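Local coordinates for protein esterase TesA (Pseudomonas aeruginosa, PDB 4JGG) that hydrolyses carboxylic esters, acting best on Tween detergents and short-chain p-nitrophenyl esters and only weakly as a thioesterase on palmitoyl-coenzyme A, at residues A[41-44]-A[45-49]; A[184-187]-A[188-191]. All coordinates share one frame; numbering follows the deposited sequence.

Interaction 1 of 2, residues A[41-44]-A[45-49]; sequences QGWV and ALLQK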
loop_
_atom_site.group_PDB
_atom_site.type_symbol
_atom_site.label_atom_id
_atom_site.label_comp_id
_atom_site.label_asym_id
_atom_site.label_seq_id
_atom_site.Cartn_x
_atom_site.Cartn_y
_atom_site.Cartn_z
ATOM N N GLN A 41 11.283 10.686 -6.743
ATOM C CA GLN A 41 10.161 11.611 -6.598
ATOM C C GLN A 41 8.885 10.867 -6.220
ATOM O O GLN A 41 7.824 11.471 -6.060
ATOM C CB GLN A 41 9.933 12.391 -7.896
ATOM C CG GLN A 41 11.060 13.363 -8.256
ATOM C CD GLN A 41 11.132 14.572 -7.325
ATOM O OE1 GLN A 41 10.123 15.005 -6.765
ATOM N NE2 GLN A 41 12.333 15.122 -7.160
ATOM N N GLY A 42 9.002 9.551 -6.079
ATOM C CA GLY A 42 7.871 8.730 -5.698
ATOM C C GLY A 42 7.465 8.923 -4.257
ATOM O O GLY A 42 8.248 9.395 -3.420
ATOM N N TRP A 43 6.231 8.544 -3.953
ATOM C CA TRP A 43 5.667 8.817 -2.642
ATOM C C TRP A 43 6.493 8.241 -1.479
ATOM O O TRP A 43 6.636 8.881 -0.438
ATOM C CB TRP A 43 4.185 8.411 -2.588
ATOM C CG TRP A 43 3.894 7.010 -2.143
ATOM C CD1 TRP A 43 3.612 5.942 -2.935
ATOM C CD2 TRP A 43 3.819 6.545 -0.790
ATOM N NE1 TRP A 43 3.370 4.825 -2.159
ATOM C CE2 TRP A 43 3.498 5.170 -0.839
ATOM C CE3 TRP A 43 3.986 7.154 0.455
ATOM C CZ2 TRP A 43 3.347 4.397 0.313
ATOM C CZ3 TRP A 43 3.842 6.386 1.596
ATOM C CH2 TRP A 43 3.534 5.023 1.519
ATOM N N VAL A 44 7.068 7.058 -1.654
ATOM C CA VAL A 44 7.856 6.455 -0.573
ATOM C C VAL A 44 9.129 7.260 -0.310
ATOM O O VAL A 44 9.506 7.492 0.836
ATOM C CB VAL A 44 8.224 4.986 -0.871
ATOM C CG1 VAL A 44 9.302 4.524 0.072
ATOM C CG2 VAL A 44 6.996 4.084 -0.754
ATOM N N ALA A 45 9.768 7.693 -1.389
ATOM C CA ALA A 45 10.903 8.604 -1.330
ATOM C C ALA A 45 10.543 9.885 -0.604
ATOM O O ALA A 45 11.351 10.435 0.144
ATOM C CB ALA A 45 11.383 8.926 -2.734
ATOM N N LEU A 46 9.329 10.381 -0.838
ATOM C CA LEU A 46 8.885 11.595 -0.176
ATOM C C LEU A 46 8.605 11.321 1.299
ATOM O O LEU A 46 8.738 12.218 2.147
ATOM C CB LEU A 46 7.614 12.141 -0.841
ATOM C CG LEU A 46 7.643 12.451 -2.338
ATOM C CD1 LEU A 46 6.308 13.072 -2.744
ATOM C CD2 LEU A 46 8.786 13.360 -2.692
ATOM N N LEU A 47 8.176 10.095 1.594
ATOM C CA LEU A 47 7.943 9.675 2.966
ATOM C C LEU A 47 9.257 9.763 3.735
ATOM O O LEU A 47 9.315 10.317 4.839
ATOM C CB LEU A 47 7.398 8.241 3.011
ATOM C CG LEU A 47 7.285 7.604 4.403
ATOM C CD1 LEU A 47 6.453 8.474 5.333
ATOM C CD2 LEU A 47 6.719 6.177 4.358
ATOM N N GLN A 48 10.319 9.227 3.140
ATOM C CA GLN A 48 11.611 9.188 3.824
ATOM C C GLN A 48 12.113 10.601 4.090
ATOM O O GLN A 48 12.682 10.877 5.135
ATOM C CB GLN A 48 12.648 8.392 3.027
ATOM C CG GLN A 48 14.030 8.359 3.678
ATOM C CD GLN A 48 14.053 7.607 5.008
ATOM O OE1 GLN A 48 14.522 6.463 5.082
ATOM N NE2 GLN A 48 13.557 8.251 6.067
ATOM N N LYS A 49 11.891 11.494 3.137
ATOM C CA LYS A 49 12.340 12.861 3.283
ATOM C C LYS A 49 11.532 13.616 4.344
ATOM O O LYS A 49 12.061 14.484 5.037
ATOM C CB LYS A 49 12.278 13.584 1.943
ATOM C CG LYS A 49 12.289 15.086 2.064
ATOM C CD LYS A 49 12.872 15.730 0.822
ATOM C CE LYS A 49 12.903 17.245 0.956
ATOM N NZ LYS A 49 13.862 17.694 2.011
#

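Interaction 2 of 2, residues A[184-187]-A[188-191]; sequences AAQP and RLLE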
loop_
_atom_site.group_PDB
_atom_site.type_symbol
_atom_site.label_atom_id
_atom_site.label_comp_id
_atom_site.label_asym_id
_atom_site.label_seq_id
_atom_site.Cartn_x
_atom_site.Cartn_y
_atom_site.Cartn_z
ATOM N N ALA A 184 2.603 14.106 -10.637
ATOM C CA ALA A 184 1.886 15.158 -9.919
ATOM C C ALA A 184 1.098 14.632 -8.721
ATOM O O ALA A 184 0.728 15.395 -7.824
ATOM C CB ALA A 184 0.967 15.903 -10.866
ATOM N N ALA A 185 0.858 13.326 -8.701
ATOM C CA ALA A 185 0.040 12.711 -7.660
ATOM C C ALA A 185 0.839 12.316 -6.424
ATOM O O ALA A 185 0.262 12.045 -5.367
ATOM C CB ALA A 185 -0.675 11.488 -8.215
ATOM N N GLN A 186 2.159 12.265 -6.556
ATOM C CA GLN A 186 2.995 11.674 -5.501
ATOM C C GLN A 186 2.868 12.370 -4.143
ATOM O O GLN A 186 2.759 11.700 -3.105
ATOM C CB GLN A 186 4.461 11.549 -5.946
ATOM C CG GLN A 186 4.678 10.744 -7.235
ATOM C CD GLN A 186 4.089 9.343 -7.173
ATOM O OE1 GLN A 186 4.436 8.547 -6.307
ATOM N NE2 GLN A 186 3.189 9.042 -8.097
ATOM N N PRO A 187 2.878 13.720 -4.139
ATOM C CA PRO A 187 2.590 14.436 -2.893
ATOM C C PRO A 187 1.274 14.008 -2.265
ATOM O O PRO A 187 1.245 13.755 -1.063
ATOM C CB PRO A 187 2.528 15.893 -3.349
ATOM C CG PRO A 187 3.505 15.964 -4.445
ATOM C CD PRO A 187 3.381 14.637 -5.180
ATOM N N ARG A 188 0.213 13.904 -3.071
ATOM C CA ARG A 188 -1.104 13.546 -2.553
ATOM C C ARG A 188 -1.137 12.131 -1.980
ATOM O O ARG A 188 -1.709 11.904 -0.918
ATOM C CB ARG A 188 -2.188 13.685 -3.627
ATOM C CG ARG A 188 -3.579 13.362 -3.094
ATOM C CD ARG A 188 -4.046 14.444 -2.132
ATOM N NE ARG A 188 -5.163 14.038 -1.282
ATOM C CZ ARG A 188 -6.433 14.357 -1.513
ATOM N NH1 ARG A 188 -6.757 15.067 -2.580
ATOM N NH2 ARG A 188 -7.379 13.951 -0.681
ATOM N N LEU A 189 -0.551 11.176 -2.697
ATOM C CA LEU A 189 -0.344 9.841 -2.123
ATOM C C LEU A 189 0.264 9.946 -0.721
ATOM O O LEU A 189 -0.242 9.341 0.219
ATOM C CB LEU A 189 0.514 8.965 -3.049
ATOM C CG LEU A 189 -0.164 8.645 -4.388
ATOM C CD1 LEU A 189 0.729 7.785 -5.309
ATOM C CD2 LEU A 189 -1.507 7.952 -4.141
ATOM N N LEU A 190 1.342 10.718 -0.570
ATOM C CA LEU A 190 1.972 10.874 0.748
ATOM C C LEU A 190 1.037 11.522 1.758
ATOM O O LEU A 190 0.960 11.083 2.909
ATOM C CB LEU A 190 3.292 11.657 0.663
ATOM C CG LEU A 190 3.969 12.046 1.985
ATOM C CD1 LEU A 190 4.409 10.837 2.803
ATOM C CD2 LEU A 190 5.154 12.955 1.692
ATOM N N GLU A 191 0.340 12.571 1.329
ATOM C CA GLU A 191 -0.692 13.188 2.158
ATOM C C GLU A 191 -1.691 12.147 2.659
ATOM O O GLU A 191 -2.123 12.183 3.811
ATOM C CB GLU A 191 -1.427 14.298 1.395
ATOM C CG GLU A 191 -2.730 14.737 2.068
ATOM C CD GLU A 191 -3.387 15.963 1.426
ATOM O OE1 GLU A 191 -2.771 16.628 0.561
ATOM O OE2 GLU A 191 -4.541 16.253 1.789
HETATM O O HOH W 1 0.088 15.390 -5.271
#

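Interaction 1 of 2, residues A[41-44]-A[45-49]
G42, at the N-cap of helix 43-53, offers its carbonyl O to L46 N at 3.0 Å. L47 N then bonds to W43 O at 2.8 Å. In the same way V44 O takes the amide of Q48, and the chain from W43 onward forms the first turns of the helix. With phi -71° and psi 160°, G42 is still extended, and having no side chain it fits a buried start.

The side-chain contact joins positions i and i+4. W43 and L47 lie side by side and point the same way, with ring atom CZ3 of W43 4.0 Å from CD2 of L47, which meets the indole obliquely. L47 turns CG away from its own backbone N (chi1 172°), and CD2 carries on from CG in line with the bond from CA to CB, which takes it as far as CZ3. Within the first turn, V44 lays CG2 over one face of the same indole, 3.7 Å above its plane and offset toward the rim. V44 also touches V26 and V60, strand residues of the parallel sheet.

Branched aliphatic chains suit this buried side, where a broad indole needs apolar neighbours, while its NE1 hydrogen-bonds to S32 OG. The contact is therefore held by directional backbone bonds along the helix and by dispersion and water exclusion around W43.

Interaction 2 of 2, residues A[184-187]-A[188-191]
Q186 and L189, three residues apart, run side by side in the same direction, and the leucine's CD1 lies against the glutamine amide, 3.9 Å from both OE1 and NE2 of Q186. The glutamine is folded: chi1 -56° sets CG opposite the carbonyl carbon and drops it toward the start of the helix, and a second bend of -56° carries the amide across to L189. There NE2 bonds to A182 O and OE1 probably to W43 N in helix 43-53, two partners that together would fix how the amide is rotated. L189 keeps an extended branch, with CD1 continuing the line of the chain (chi2 179°), and its CG passes 3.6 Å from A185 O.

These residues open helix 186-197, which in this SGNH-type α/β/α fold follows the loop carrying the putative catalytic D177 and H180. The bond from L189 N to A185 O is 2.9 Å long. P187 suits a first turn, since its nitrogen has no hydrogen to give and its ring holds phi near the helical value; its O receives E191 N at 2.8 Å. A water accepts from R188 N at 2.7 Å and donates to A184 O, bridging the two.

On the outer side the chain of R188 bends beyond CB, and this brings its NE to N192 OD1, with which it hydrogen-bonds. E191 OE2 stands 3.8 Å from R188 NE, well out of the guanidinium plane, a long salt bridge resting on charge alone.

Both interactions are first turns of helices, 43-53 and 186-197, packed beside each other on the same side of the chain's centre with their own centres about 9 Å apart. They meet directly: Q186 OE1 probably accepts a hydrogen bond from W43 N (3.0 Å), so a side chain of interaction 2 serves an amide at the start of the helix in interaction 1, and L46 CB packs on L190 CD2 at 3.6 Å. Each is partly buried. At 41-49 the inner side is aromatic and aliphatic, facing the sheet as well as the other helix; at 184-191 leucines face helix 43-53 while proline, arginine and glutamate occupy the outer side.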